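Local structure of PhnB-like domain-containing protein (Pseudomonas aeruginosa, 1U69) at residues E26-S31 and D91-A96; V82-Q87 and W118-R123; P122-E127 and I150-I155. The protein is of unknown function but has the paired-module fold of PhnB-like proteins in the glyoxalase superfamily and has been proposed as a potential drug-resistance protein. One frame throughout, in Å; residues are numbered along the deposited sequence.

Contact 1. Residues E26-S31 and D91-A96; sequences ETFPDS and DRLWNA
The C-terminal end of helix 17-27 meets the side of helix 87-99, where Thr27 and the ring end of Phe28 touch Arg92, Leu93 and Ala96. Arg92 grips one acceptor end-on with two nitrogens: NH1 and NH2 each give a hydrogen bond of 2.9 Å to the backbone oxygen Thr27 O. The oxygen lies in the guanidinium plane, and because two N-H groups share one acceptor both bonds are bent, to about 145° at hydrogen. Arginine suits this place because its long chain can reach from an exposed helix face; it runs extended as far as CD, and a bend at chi3 (78°) swings NE off that line. Phe28 is the first residue to leave helical geometry, and at such a helix end carbonyls run short of amide donors in a following turn; Arg92 provides donors in their place.

The chain has two beta-alpha-beta-beta-beta modules, as in the glyoxalase superfamily, and this contact joins the helix of the first to that of the second. Beside these bonds the packing is apolar. Thr27 CG2 sits 3.5 Å from Ala96 CB, where alanine's small side chain lets the helix come close, while Thr27 OG1 bonds back to Phe23 O. The same methyl rests over the centre of the Phe28 ring. Leu93 reaches that ring obliquely, its CD2 3.8 Å from Phe28 CD1. Leu93 CD2 also lies over one face of the Arg92 guanidinium, toward its rim. The Phe28 ring stacks with Trp118 of strand 117-122, and Pro29 CD lies 4.0 Å from Arg92 NH2.

Contact 2. Residues V82-Q87 and W118-R123; sequences VATDDQ and WQITPR
Val82 N gives a nearly straight hydrogen bond of 2.8 Å to Gln119 O (174° at hydrogen), and Thr121 N returns one to Val82 O. These belong to the parallel pairing of strands 78-84 and 117-122, the first and last strands of the second beta-alpha-beta-beta-beta module of the glyoxalase-type fold. Across its other edge strand 78-84 pairs antiparallel with a strand of the third subunit. Past the strand end Thr84 O accepts from Arg123 N, the first amide of the next helix.

Val82, Ile120, Thr84 and Pro122 share the face toward helix 87-99; three are beta-branched, as suits an extended strand. Thr84 OG1 stands between the backbone N and carbonyl carbon (chi1 53°), lying 3.3 Å from Pro122 CA and bonding to Thr90 OG1; Thr84 CG2 meets Ile120 CG2 at 3.7 Å. Val82 CG2 touches the Trp118 ring at its edge, 3.8 Å from CE3.

Nearby, Arg123 NH1 forms a bent salt bridge of 2.9 Å with Asp85 OD1, from above the carboxylate plane. Asp85 OD2 pairs with Arg57 of the second subunit, and Arg123 NH2 with Asp30 of that subunit. Ala83 CB lies 3.7 Å above the centre of the Arg123 guanidinium.

Contact 3. Residues P122-E127 and I150-I155; sequences PRVLSE and IDIATI
Pro122, Leu125 and Ile152 carry most of this contact, in which no hydrogen bond crosses and hydrocarbon meets hydrocarbon throughout. Pro122 ends strand 117-122 at the N-cap of helix 123-129, and its rigid ring offers a compact apolar surface. Its CG is wedged between two isoleucines, 3.5 Å from Ile152 CG1 and 3.6 Å from Ile150 CG2, while CD lies against Ile150 CB.

Ile152 splits its branches between two partners. CG1, anti to the carbonyl carbon (chi1 -68°), lies across Pro122 CB and CG, the two side chains crossing obliquely, whereas CG2 meets both methyls of Val124, each at 4.0 Å. A beta-branched residue suits this place, because its two arms leave CB in different directions.

Leu125 also works with both arms: CD2 touches Ile150 CD1 at 3.8 Å, and CD1 reaches Ile155 CD1 at 3.9 Å. Met144 of helix 134-144 packs on Leu125, Ile150 and Ile155 and extends this apolar cluster.

The start of the second helix is fixed by Asp151, whose OD2 accepts from Thr154 N at 3.1 Å and from Thr154 OG1 at 2.8 Å, the two donors reaching it from opposite faces of the carboxylate plane. The arrangement is an N-capped C-terminal helix, 152-159, packed by aliphatic side chains on the helix that follows the last strand of the glyoxalase-type module.

Contact 2 lies wholly in the second module, whereas contact 1 ties the first module's helix to it: helix 87-99 directly follows strand 78-84, and Phe28 and Leu93 of contact 1 pack on Trp118, Val82 and Ile120 of contact 2. Contact 2 is buried and depends chiefly on backbone bonding within a sheet, with a salt bridge at its edge, beside the second subunit; contact 1 is only partly buried and pairs a side chain with a helix-end carbonyl. Contact 3, whose centre lies about 18 Å from the centre of the chain, is buried and apolar. It shares Pro122 and Arg123 with contact 2, and Gln87 probably bridges the two by hydrogen bonds to Ile152 N and Ile150 O. Contacts 1 and 3 do not touch.

Contact 1. Residues E26-S31 and D91-A96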
ATOM      1  N   GLU A  26      -7.091  10.384  16.054  1.00 11.95           N
ATOM      2  CA  GLU A  26      -6.504  10.280  17.379  1.00 12.75           C
ATOM      3  C   GLU A  26      -6.496   8.832  17.877  1.00 12.87           C
ATOM      4  O   GLU A  26      -5.811   8.517  18.842  1.00 14.23           O
ATOM      5  CB  GLU A  26      -7.200  11.224  18.358  1.00 13.51           C
ATOM      6  CG  GLU A  26      -8.657  10.920  18.607  1.00 15.21           C
ATOM      7  CD  GLU A  26      -9.428  12.099  19.190  1.00 17.73           C
ATOM      8  OE1 GLU A  26      -8.839  13.187  19.385  1.00 20.74           O
ATOM      9  OE2 GLU A  26     -10.634  11.921  19.436  1.00 20.04           O
ATOM     10  N   THR A  27      -7.219   7.955  17.181  1.00 11.70           N
ATOM     11  CA  THR A  27      -7.370   6.555  17.581  1.00 11.49           C
ATOM     12  C   THR A  27      -6.382   5.645  16.881  1.00 11.26           C
ATOM     13  O   THR A  27      -5.701   4.870  17.514  1.00 11.31           O
ATOM     14  CB  THR A  27      -8.801   6.078  17.282  1.00 11.68           C
ATOM     15  OG1 THR A  27      -9.722   6.746  18.159  1.00 12.26           O
ATOM     16  CG2 THR A  27      -8.984   4.593  17.607  1.00 11.42           C
ATOM     17  N   PHE A  28      -6.335   5.716  15.558  1.00  9.99           N
ATOM     18  CA  PHE A  28      -5.507   4.806  14.788  1.00 10.32           C
ATOM     19  C   PHE A  28      -4.136   5.408  14.521  1.00 10.85           C
ATOM     20  O   PHE A  28      -3.996   6.628  14.408  1.00 10.99           O
ATOM     21  CB  PHE A  28      -6.192   4.491  13.459  1.00  9.58           C
ATOM     22  CG  PHE A  28      -7.518   3.824  13.616  1.00  8.90           C
ATOM     23  CD1 PHE A  28      -7.590   2.482  13.950  1.00  9.29           C
ATOM     24  CD2 PHE A  28      -8.695   4.529  13.414  1.00  9.86           C
ATOM     25  CE1 PHE A  28      -8.832   1.858  14.086  1.00  8.52           C
ATOM     26  CE2 PHE A  28      -9.931   3.921  13.567  1.00  9.95           C
ATOM     27  CZ  PHE A  28     -10.005   2.595  13.898  1.00  8.82           C
ATOM     28  N   PRO A  29      -3.126   4.559  14.359  1.00 10.91           N
ATOM     29  CA  PRO A  29      -1.799   5.037  13.979  1.00 11.64           C
ATOM     30  C   PRO A  29      -1.790   5.580  12.554  1.00 11.01           C
ATOM     31  O   PRO A  29      -2.655   5.188  11.740  1.00 10.61           O
ATOM     32  CB  PRO A  29      -0.951   3.769  14.058  1.00 11.53           C
ATOM     33  CG  PRO A  29      -1.903   2.680  13.759  1.00 12.09           C
ATOM     34  CD  PRO A  29      -3.175   3.087  14.439  1.00 11.75           C
ATOM     35  N   ASP A  30      -0.820   6.436  12.237  1.00 12.11           N
ATOM     36  CA  ASP A  30      -0.635   6.948  10.871  1.00 12.25           C
ATOM     37  C   ASP A  30      -1.947   7.418  10.241  1.00 12.19           C
ATOM     38  O   ASP A  30      -2.298   7.068   9.104  1.00 12.40           O
ATOM     39  CB  ASP A  30       0.050   5.897   9.982  1.00 13.63           C
ATOM     40  CG  ASP A  30       0.720   6.511   8.771  1.00 14.75           C
ATOM     41  OD1 ASP A  30       1.272   7.611   8.889  1.00 19.35           O
ATOM     42  OD2 ASP A  30       0.754   5.968   7.648  1.00 22.00           O
ATOM     43  N   SER A  31      -2.690   8.208  11.005  1.00 10.61           N
ATOM     44  CA  SER A  31      -3.968   8.737  10.553  1.00  9.65           C
ATOM     45  C   SER A  31      -4.076  10.229  10.883  1.00  9.36           C
ATOM     46  O   SER A  31      -3.531  10.701  11.891  1.00  9.20           O
ATOM     47  CB  SER A  31      -5.113   7.934  11.177  1.00  9.78           C
ATOM     48  OG  SER A  31      -4.971   6.541  10.920  1.00  8.62           O
ATOM     49  N   ASP A  91      -6.359  -5.246  21.330  1.00 11.02           N
ATOM     50  CA  ASP A  91      -7.245  -4.783  22.380  1.00 11.31           C
ATOM     51  C   ASP A  91      -7.470  -3.287  22.323  1.00 10.66           C
ATOM     52  O   ASP A  91      -8.589  -2.818  22.496  1.00 11.40           O
ATOM     53  CB  ASP A  91      -6.683  -5.134  23.769  1.00 11.51           C
ATOM     54  CG  ASP A  91      -6.609  -6.617  24.009  1.00 14.45           C
ATOM     55  OD1 ASP A  91      -7.156  -7.392  23.197  1.00 14.82           O
ATOM     56  OD2 ASP A  91      -5.998  -7.102  24.990  1.00 16.99           O
ATOM     57  N   ARG A  92      -6.409  -2.533  22.070  1.00 10.85           N
ATOM     58  CA  ARG A  92      -6.512  -1.081  22.122  1.00 10.92           C
ATOM     59  C   ARG A  92      -7.476  -0.573  21.065  1.00  9.97           C
ATOM     60  O   ARG A  92      -8.313   0.284  21.344  1.00 10.50           O
ATOM     61  CB  ARG A  92      -5.141  -0.412  21.960  1.00 11.18           C
ATOM     62  CG  ARG A  92      -5.203   1.082  22.147  1.00 12.39           C
ATOM     63  CD  ARG A  92      -3.873   1.788  21.887  1.00 15.08           C
ATOM     64  NE  ARG A  92      -3.530   1.976  20.465  1.00 16.07           N
ATOM     65  CZ  ARG A  92      -4.144   2.826  19.633  1.00 17.80           C
ATOM     66  NH1 ARG A  92      -5.163   3.586  20.047  1.00 16.35           N
ATOM     67  NH2 ARG A  92      -3.718   2.933  18.372  1.00 19.61           N
ATOM     68  N   LEU A  93      -7.365  -1.109  19.849  1.00 10.26           N
ATOM     69  CA  LEU A  93      -8.154  -0.623  18.731  1.00 10.12           C
ATOM     70  C   LEU A  93      -9.600  -1.087  18.840  1.00  9.72           C
ATOM     71  O   LEU A  93     -10.534  -0.309  18.615  1.00 10.61           O
ATOM     72  CB  LEU A  93      -7.511  -1.061  17.404  1.00  9.79           C
ATOM     73  CG  LEU A  93      -6.163  -0.394  17.075  1.00 10.17           C
ATOM     74  CD1 LEU A  93      -5.703  -0.815  15.668  1.00 10.63           C
ATOM     75  CD2 LEU A  93      -6.252   1.108  17.175  1.00 10.62           C
ATOM     76  N   TRP A  94      -9.781  -2.344  19.185  1.00 10.45           N
ATOM     77  CA  TRP A  94     -11.119  -2.901  19.411  1.00 10.45           C
ATOM     78  C   TRP A  94     -11.869  -2.089  20.479  1.00 10.03           C
ATOM     79  O   TRP A  94     -12.999  -1.645  20.278  1.00 11.23           O
ATOM     80  CB  TRP A  94     -10.985  -4.358  19.842  1.00 10.94           C
ATOM     81  CG  TRP A  94     -12.266  -4.998  20.308  1.00 11.52           C
ATOM     82  CD1 TRP A  94     -12.792  -4.962  21.565  1.00 11.02           C
ATOM     83  CD2 TRP A  94     -13.175  -5.773  19.521  1.00 11.07           C
ATOM     84  NE1 TRP A  94     -13.969  -5.667  21.617  1.00 10.29           N
ATOM     85  CE2 TRP A  94     -14.231  -6.170  20.364  1.00 10.41           C
ATOM     86  CE3 TRP A  94     -13.202  -6.175  18.181  1.00 11.21           C
ATOM     87  CZ2 TRP A  94     -15.295  -6.953  19.921  1.00 10.90           C
ATOM     88  CZ3 TRP A  94     -14.264  -6.924  17.739  1.00 10.81           C
ATOM     89  CH2 TRP A  94     -15.290  -7.323  18.604  1.00 10.67           C
ATOM     90  N   ASN A  95     -11.212  -1.868  21.602  1.00 10.54           N
ATOM     91  CA  ASN A  95     -11.832  -1.141  22.697  1.00 10.54           C
ATOM     92  C   ASN A  95     -12.137   0.305  22.324  1.00 10.44           C
ATOM     93  O   ASN A  95     -13.171   0.842  22.717  1.00 10.99           O
ATOM     94  CB  ASN A  95     -10.944  -1.195  23.925  1.00 10.50           C
ATOM     95  CG  ASN A  95     -10.958  -2.552  24.597  1.00 10.56           C
ATOM     96  OD1 ASN A  95     -11.916  -3.328  24.472  1.00 12.95           O
ATOM     97  ND2 ASN A  95      -9.877  -2.857  25.309  1.00 11.68           N
ATOM     98  N   ALA A  96     -11.252   0.932  21.560  1.00 10.71           N
ATOM     99  CA  ALA A  96     -11.464   2.317  21.144  1.00 10.89           C
ATOM    100  C   ALA A  96     -12.739   2.486  20.340  1.00 11.00           C
ATOM    101  O   ALA A  96     -13.536   3.384  20.621  1.00 11.11           O
ATOM    102  CB  ALA A  96     -10.266   2.822  20.355  1.00 10.96           C
TER

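Contact 2. Residues V82-Q87 and W118-R123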
ATOM      1  N   VAL A  82      -8.313  -4.001   9.632  1.00  7.52           N
ATOM      2  CA  VAL A  82      -7.083  -3.467  10.179  1.00  7.50           C
ATOM      3  C   VAL A  82      -6.258  -4.631  10.696  1.00  7.67           C
ATOM      4  O   VAL A  82      -6.712  -5.400  11.535  1.00  8.41           O
ATOM      5  CB  VAL A  82      -7.365  -2.477  11.338  1.00  8.08           C
ATOM      6  CG1 VAL A  82      -6.056  -1.982  11.936  1.00  8.24           C
ATOM      7  CG2 VAL A  82      -8.243  -1.310  10.859  1.00  8.76           C
ATOM      8  N   ALA A  83      -5.054  -4.763  10.165  1.00  8.12           N
ATOM      9  CA  ALA A  83      -4.148  -5.848  10.526  1.00  9.48           C
ATOM     10  C   ALA A  83      -3.386  -5.463  11.780  1.00 10.69           C
ATOM     11  O   ALA A  83      -2.790  -4.394  11.831  1.00 11.21           O
ATOM     12  CB  ALA A  83      -3.192  -6.119   9.404  1.00  9.23           C
ATOM     13  N   THR A  84      -3.401  -6.326  12.795  1.00 12.67           N
ATOM     14  CA  THR A  84      -2.664  -6.016  14.039  1.00 13.56           C
ATOM     15  C   THR A  84      -1.531  -7.025  14.271  1.00 14.66           C
ATOM     16  O   THR A  84      -1.611  -8.186  13.877  1.00 13.94           O
ATOM     17  CB  THR A  84      -3.606  -5.936  15.259  1.00 14.02           C
ATOM     18  OG1 THR A  84      -4.398  -7.127  15.367  1.00 13.90           O
ATOM     19  CG2 THR A  84      -4.628  -4.830  15.092  1.00 13.99           C
ATOM     20  N   ASP A  85      -0.447  -6.587  14.914  1.00 16.36           N
ATOM     21  CA  ASP A  85       0.704  -7.474  15.111  1.00 17.59           C
ATOM     22  C   ASP A  85       0.778  -8.135  16.488  1.00 17.66           C
ATOM     23  O   ASP A  85       1.545  -9.073  16.662  1.00 18.86           O
ATOM     24  CB  ASP A  85       2.018  -6.731  14.873  1.00 18.29           C
ATOM     25  CG  ASP A  85       2.508  -6.839  13.445  1.00 20.86           C
ATOM     26  OD1 ASP A  85       1.970  -7.661  12.652  1.00 22.53           O
ATOM     27  OD2 ASP A  85       3.448  -6.126  13.044  1.00 22.95           O
ATOM     28  N   ASP A  86       0.002  -7.652  17.451  1.00 17.21           N
ATOM     29  CA  ASP A  86      -0.027  -8.284  18.772  1.00 17.07           C
ATOM     30  C   ASP A  86      -1.335  -8.042  19.523  1.00 16.38           C
ATOM     31  O   ASP A  86      -2.212  -7.320  19.045  1.00 15.95           O
ATOM     32  CB  ASP A  86       1.187  -7.838  19.608  1.00 17.56           C
ATOM     33  CG  ASP A  86       1.272  -6.329  19.810  1.00 18.75           C
ATOM     34  OD1 ASP A  86       0.250  -5.614  19.812  1.00 19.58           O
ATOM     35  OD2 ASP A  86       2.359  -5.760  20.014  1.00 23.80           O
ATOM     36  N   GLN A  87      -1.454  -8.631  20.714  1.00 15.44           N
ATOM     37  CA  GLN A  87      -2.696  -8.573  21.471  1.00 14.88           C
ATOM     38  C   GLN A  87      -2.932  -7.174  21.996  1.00 14.39           C
ATOM     39  O   GLN A  87      -4.076  -6.740  22.083  1.00 14.53           O
ATOM     40  CB  GLN A  87      -2.690  -9.583  22.625  1.00 15.29           C
ATOM     41  CG  GLN A  87      -4.053  -9.837  23.240  1.00 15.64           C
ATOM     42  CD  GLN A  87      -5.009 -10.470  22.260  1.00 16.76           C
ATOM     43  OE1 GLN A  87      -4.733 -11.544  21.740  1.00 14.29           O
ATOM     44  NE2 GLN A  87      -6.123  -9.793  21.984  1.00 15.97           N
ATOM     45  N   TRP A 118     -15.722  -2.053  11.351  1.00  7.93           N
ATOM     46  CA  TRP A 118     -14.283  -2.263  11.400  1.00  8.01           C
ATOM     47  C   TRP A 118     -14.029  -3.716  11.755  1.00  8.29           C
ATOM     48  O   TRP A 118     -14.799  -4.298  12.507  1.00 10.06           O
ATOM     49  CB  TRP A 118     -13.652  -1.372  12.481  1.00  8.25           C
ATOM     50  CG  TRP A 118     -13.775   0.076  12.196  1.00  7.28           C
ATOM     51  CD1 TRP A 118     -14.870   0.858  12.407  1.00  7.97           C
ATOM     52  CD2 TRP A 118     -12.782   0.925  11.618  1.00  7.15           C
ATOM     53  NE1 TRP A 118     -14.616   2.148  12.004  1.00  8.40           N
ATOM     54  CE2 TRP A 118     -13.341   2.215  11.515  1.00  7.19           C
ATOM     55  CE3 TRP A 118     -11.465   0.728  11.181  1.00  7.37           C
ATOM     56  CZ2 TRP A 118     -12.638   3.301  11.000  1.00  6.45           C
ATOM     57  CZ3 TRP A 118     -10.771   1.812  10.658  1.00  7.47           C
ATOM     58  CH2 TRP A 118     -11.364   3.077  10.565  1.00  7.89           C
ATOM     59  N   GLN A 119     -12.964  -4.291  11.202  1.00  6.68           N
ATOM     60  CA  GLN A 119     -12.447  -5.587  11.625  1.00  7.09           C
ATOM     61  C   GLN A 119     -11.055  -5.354  12.205  1.00  7.57           C
ATOM     62  O   GLN A 119     -10.203  -4.766  11.552  1.00  7.52           O
ATOM     63  CB  GLN A 119     -12.335  -6.552  10.451  1.00  7.51           C
ATOM     64  CG  GLN A 119     -13.649  -6.922   9.789  1.00  9.59           C
ATOM     65  CD  GLN A 119     -13.394  -7.779   8.573  1.00  9.68           C
ATOM     66  OE1 GLN A 119     -12.803  -8.853   8.702  1.00  8.69           O
ATOM     67  NE2 GLN A 119     -13.804  -7.310   7.389  1.00  9.41           N
ATOM     68  N   ILE A 120     -10.838  -5.777  13.448  1.00  8.80           N
ATOM     69  CA  ILE A 120      -9.539  -5.706  14.072  1.00  9.49           C
ATOM     70  C   ILE A 120      -9.007  -7.131  14.039  1.00  9.77           C
ATOM     71  O   ILE A 120      -9.415  -7.979  14.831  1.00  9.33           O
ATOM     72  CB  ILE A 120      -9.623  -5.147  15.514  1.00  9.79           C
ATOM     73  CG1 ILE A 120     -10.420  -3.821  15.554  1.00  9.95           C
ATOM     74  CG2 ILE A 120      -8.223  -4.995  16.085  1.00 10.36           C
ATOM     75  CD1 ILE A 120      -9.951  -2.752  14.634  1.00 11.13           C
ATOM     76  N   THR A 121      -8.158  -7.384  13.046  1.00  9.87           N
ATOM     77  CA  THR A 121      -7.812  -8.732  12.595  1.00 10.79           C
ATOM     78  C   THR A 121      -6.314  -8.986  12.724  1.00 11.31           C
ATOM     79  O   THR A 121      -5.529  -8.525  11.907  1.00 11.37           O
ATOM     80  CB  THR A 121      -8.227  -8.899  11.120  1.00 10.95           C
ATOM     81  OG1 THR A 121      -9.615  -8.587  10.972  1.00 10.55           O
ATOM     82  CG2 THR A 121      -8.096 -10.349  10.653  1.00 10.34           C
ATOM     83  N   PRO A 122      -5.904  -9.721  13.747  1.00 11.65           N
ATOM     84  CA  PRO A 122      -4.483 -10.054  13.887  1.00 11.59           C
ATOM     85  C   PRO A 122      -3.920 -10.707  12.623  1.00 11.99           C
ATOM     86  O   PRO A 122      -4.580 -11.559  12.039  1.00 11.73           O
ATOM     87  CB  PRO A 122      -4.485 -11.022  15.069  1.00 11.43           C
ATOM     88  CG  PRO A 122      -5.654 -10.611  15.860  1.00 11.63           C
ATOM     89  CD  PRO A 122      -6.712 -10.255  14.854  1.00 11.55           C
ATOM     90  N   ARG A 123      -2.730 -10.296  12.177  1.00 12.55           N
ATOM     91  CA  ARG A 123      -2.122 -10.929  11.008  1.00 13.80           C
ATOM     92  C   ARG A 123      -1.993 -12.452  11.206  1.00 14.58           C
ATOM     93  O   ARG A 123      -2.073 -13.213  10.248  1.00 15.60           O
ATOM     94  CB  ARG A 123      -0.745 -10.322  10.711  1.00 14.21           C
ATOM     95  CG  ARG A 123      -0.810  -8.981  10.009  1.00 14.15           C
ATOM     96  CD  ARG A 123       0.425  -8.656   9.129  1.00 16.10           C
ATOM     97  NE  ARG A 123       0.328  -7.335   8.493  1.00 16.60           N
ATOM     98  CZ  ARG A 123       0.491  -6.188   9.137  1.00 14.42           C
ATOM     99  NH1 ARG A 123       0.753  -6.182  10.437  1.00 16.45           N
ATOM    100  NH2 ARG A 123       0.378  -5.038   8.495  1.00 13.94           N
TER

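Contact 3. Residues P122-E127 and I150-I155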
ATOM      1  N   PRO A 122      -5.904  -9.721  13.747  1.00 11.65           N
ATOM      2  CA  PRO A 122      -4.483 -10.054  13.887  1.00 11.59           C
ATOM      3  C   PRO A 122      -3.920 -10.707  12.623  1.00 11.99           C
ATOM      4  O   PRO A 122      -4.580 -11.559  12.039  1.00 11.73           O
ATOM      5  CB  PRO A 122      -4.485 -11.022  15.069  1.00 11.43           C
ATOM      6  CG  PRO A 122      -5.654 -10.611  15.860  1.00 11.63           C
ATOM      7  CD  PRO A 122      -6.712 -10.255  14.854  1.00 11.55           C
ATOM      8  N   ARG A 123      -2.730 -10.296  12.177  1.00 12.55           N
ATOM      9  CA  ARG A 123      -2.122 -10.929  11.008  1.00 13.80           C
ATOM     10  C   ARG A 123      -1.993 -12.452  11.206  1.00 14.58           C
ATOM     11  O   ARG A 123      -2.073 -13.213  10.248  1.00 15.60           O
ATOM     12  CB  ARG A 123      -0.745 -10.322  10.711  1.00 14.21           C
ATOM     13  CG  ARG A 123      -0.810  -8.981  10.009  1.00 14.15           C
ATOM     14  CD  ARG A 123       0.425  -8.656   9.129  1.00 16.10           C
ATOM     15  NE  ARG A 123       0.328  -7.335   8.493  1.00 16.60           N
ATOM     16  CZ  ARG A 123       0.491  -6.188   9.137  1.00 14.42           C
ATOM     17  NH1 ARG A 123       0.753  -6.182  10.437  1.00 16.45           N
ATOM     18  NH2 ARG A 123       0.378  -5.038   8.495  1.00 13.94           N
ATOM     19  N   VAL A 124      -1.794 -12.867  12.451  1.00 15.90           N
ATOM     20  CA  VAL A 124      -1.729 -14.292  12.821  1.00 16.65           C
ATOM     21  C   VAL A 124      -2.985 -15.055  12.351  1.00 16.38           C
ATOM     22  O   VAL A 124      -2.897 -16.183  11.842  1.00 16.31           O
ATOM     23  CB  VAL A 124      -1.535 -14.452  14.368  1.00 17.06           C
ATOM     24  CG1 VAL A 124      -1.779 -15.902  14.825  1.00 18.52           C
ATOM     25  CG2 VAL A 124      -0.156 -13.987  14.787  1.00 18.66           C
ATOM     26  N   LEU A 125      -4.151 -14.432  12.509  1.00 16.16           N
ATOM     27  CA  LEU A 125      -5.419 -15.029  12.103  1.00 16.01           C
ATOM     28  C   LEU A 125      -5.555 -15.117  10.587  1.00 16.49           C
ATOM     29  O   LEU A 125      -5.928 -16.156  10.049  1.00 15.68           O
ATOM     30  CB  LEU A 125      -6.586 -14.225  12.690  1.00 15.98           C
ATOM     31  CG  LEU A 125      -8.002 -14.682  12.340  1.00 15.45           C
ATOM     32  CD1 LEU A 125      -8.200 -16.149  12.713  1.00 15.62           C
ATOM     33  CD2 LEU A 125      -9.002 -13.784  13.038  1.00 15.54           C
ATOM     34  N   SER A 126      -5.268 -14.017   9.889  1.00 16.41           N
ATOM     35  CA  SER A 126      -5.389 -13.993   8.431  1.00 17.89           C
ATOM     36  C   SER A 126      -4.511 -15.046   7.752  1.00 18.88           C
ATOM     37  O   SER A 126      -4.932 -15.714   6.807  1.00 19.52           O
ATOM     38  CB  SER A 126      -5.021 -12.611   7.903  1.00 17.85           C
ATOM     39  OG  SER A 126      -5.985 -11.683   8.334  1.00 18.36           O
ATOM     40  N   GLU A 127      -3.293 -15.178   8.239  1.00 20.72           N
ATOM     41  CA  GLU A 127      -2.357 -16.147   7.684  1.00 22.02           C
ATOM     42  C   GLU A 127      -2.772 -17.582   7.983  1.00 22.07           C
ATOM     43  O   GLU A 127      -2.614 -18.458   7.143  1.00 22.25           O
ATOM     44  CB  GLU A 127      -0.960 -15.868   8.211  1.00 22.63           C
ATOM     45  CG  GLU A 127      -0.425 -14.531   7.739  1.00 26.05           C
ATOM     46  CD  GLU A 127       0.959 -14.259   8.266  1.00 30.22           C
ATOM     47  OE1 GLU A 127       1.077 -13.742   9.403  1.00 33.31           O
ATOM     48  OE2 GLU A 127       1.926 -14.587   7.541  1.00 34.00           O
ATOM     49  N   ILE A 150     -10.543 -10.749  18.990  1.00 14.35           N
ATOM     50  CA  ILE A 150      -9.707 -11.915  18.690  1.00 13.94           C
ATOM     51  C   ILE A 150      -8.645 -12.100  19.755  1.00 15.07           C
ATOM     52  O   ILE A 150      -7.892 -11.167  20.034  1.00 15.00           O
ATOM     53  CB  ILE A 150      -9.018 -11.782  17.322  1.00 13.68           C
ATOM     54  CG1 ILE A 150     -10.050 -11.685  16.186  1.00 12.27           C
ATOM     55  CG2 ILE A 150      -8.062 -12.963  17.076  1.00 12.02           C
ATOM     56  CD1 ILE A 150     -11.023 -12.853  16.099  1.00 11.91           C
ATOM     57  N   ASP A 151      -8.585 -13.309  20.325  1.00 15.86           N
ATOM     58  CA  ASP A 151      -7.489 -13.703  21.213  1.00 16.75           C
ATOM     59  C   ASP A 151      -6.472 -14.515  20.424  1.00 16.46           C
ATOM     60  O   ASP A 151      -6.733 -15.642  20.008  1.00 16.28           O
ATOM     61  CB  ASP A 151      -7.990 -14.508  22.405  1.00 17.44           C
ATOM     62  CG  ASP A 151      -6.871 -14.853  23.363  1.00 19.98           C
ATOM     63  OD1 ASP A 151      -6.481 -13.971  24.164  1.00 23.45           O
ATOM     64  OD2 ASP A 151      -6.281 -15.951  23.331  1.00 23.04           O
ATOM     65  N   ILE A 152      -5.319 -13.906  20.193  1.00 16.55           N
ATOM     66  CA  ILE A 152      -4.300 -14.446  19.300  1.00 17.22           C
ATOM     67  C   ILE A 152      -3.735 -15.790  19.772  1.00 18.13           C
ATOM     68  O   ILE A 152      -3.520 -16.695  18.969  1.00 18.37           O
ATOM     69  CB  ILE A 152      -3.161 -13.420  19.113  1.00 17.30           C
ATOM     70  CG1 ILE A 152      -3.677 -12.198  18.337  1.00 17.21           C
ATOM     71  CG2 ILE A 152      -1.977 -14.054  18.367  1.00 16.79           C
ATOM     72  CD1 ILE A 152      -2.759 -10.986  18.344  1.00 18.20           C
ATOM     73  N   ALA A 153      -3.498 -15.912  21.067  1.00 19.11           N
ATOM     74  CA  ALA A 153      -2.935 -17.143  21.629  1.00 19.96           C
ATOM     75  C   ALA A 153      -3.839 -18.351  21.378  1.00 20.33           C
ATOM     76  O   ALA A 153      -3.356 -19.447  21.095  1.00 21.05           O
ATOM     77  CB  ALA A 153      -2.666 -16.970  23.122  1.00 20.22           C
ATOM     78  N   THR A 154      -5.150 -18.141  21.454  1.00 20.25           N
ATOM     79  CA  THR A 154      -6.114 -19.216  21.247  1.00 20.05           C
ATOM     80  C   THR A 154      -6.126 -19.641  19.785  1.00 20.10           C
ATOM     81  O   THR A 154      -6.238 -20.826  19.472  1.00 19.81           O
ATOM     82  CB  THR A 154      -7.521 -18.758  21.673  1.00 20.29           C
ATOM     83  OG1 THR A 154      -7.550 -18.490  23.083  1.00 21.42           O
ATOM     84  CG2 THR A 154      -8.546 -19.865  21.470  1.00 20.01           C
ATOM     85  N   ILE A 155      -6.030 -18.665  18.886  1.00 18.94           N
ATOM     86  CA  ILE A 155      -5.949 -18.957  17.464  1.00 19.15           C
ATOM     87  C   ILE A 155      -4.718 -19.817  17.170  1.00 19.66           C
ATOM     88  O   ILE A 155      -4.795 -20.786  16.413  1.00 19.54           O
ATOM     89  CB  ILE A 155      -5.924 -17.645  16.631  1.00 18.95           C
ATOM     90  CG1 ILE A 155      -7.273 -16.915  16.743  1.00 17.75           C
ATOM     91  CG2 ILE A 155      -5.589 -17.937  15.167  1.00 18.01           C
ATOM     92  CD1 ILE A 155      -8.483 -17.725  16.257  1.00 17.92           C
TER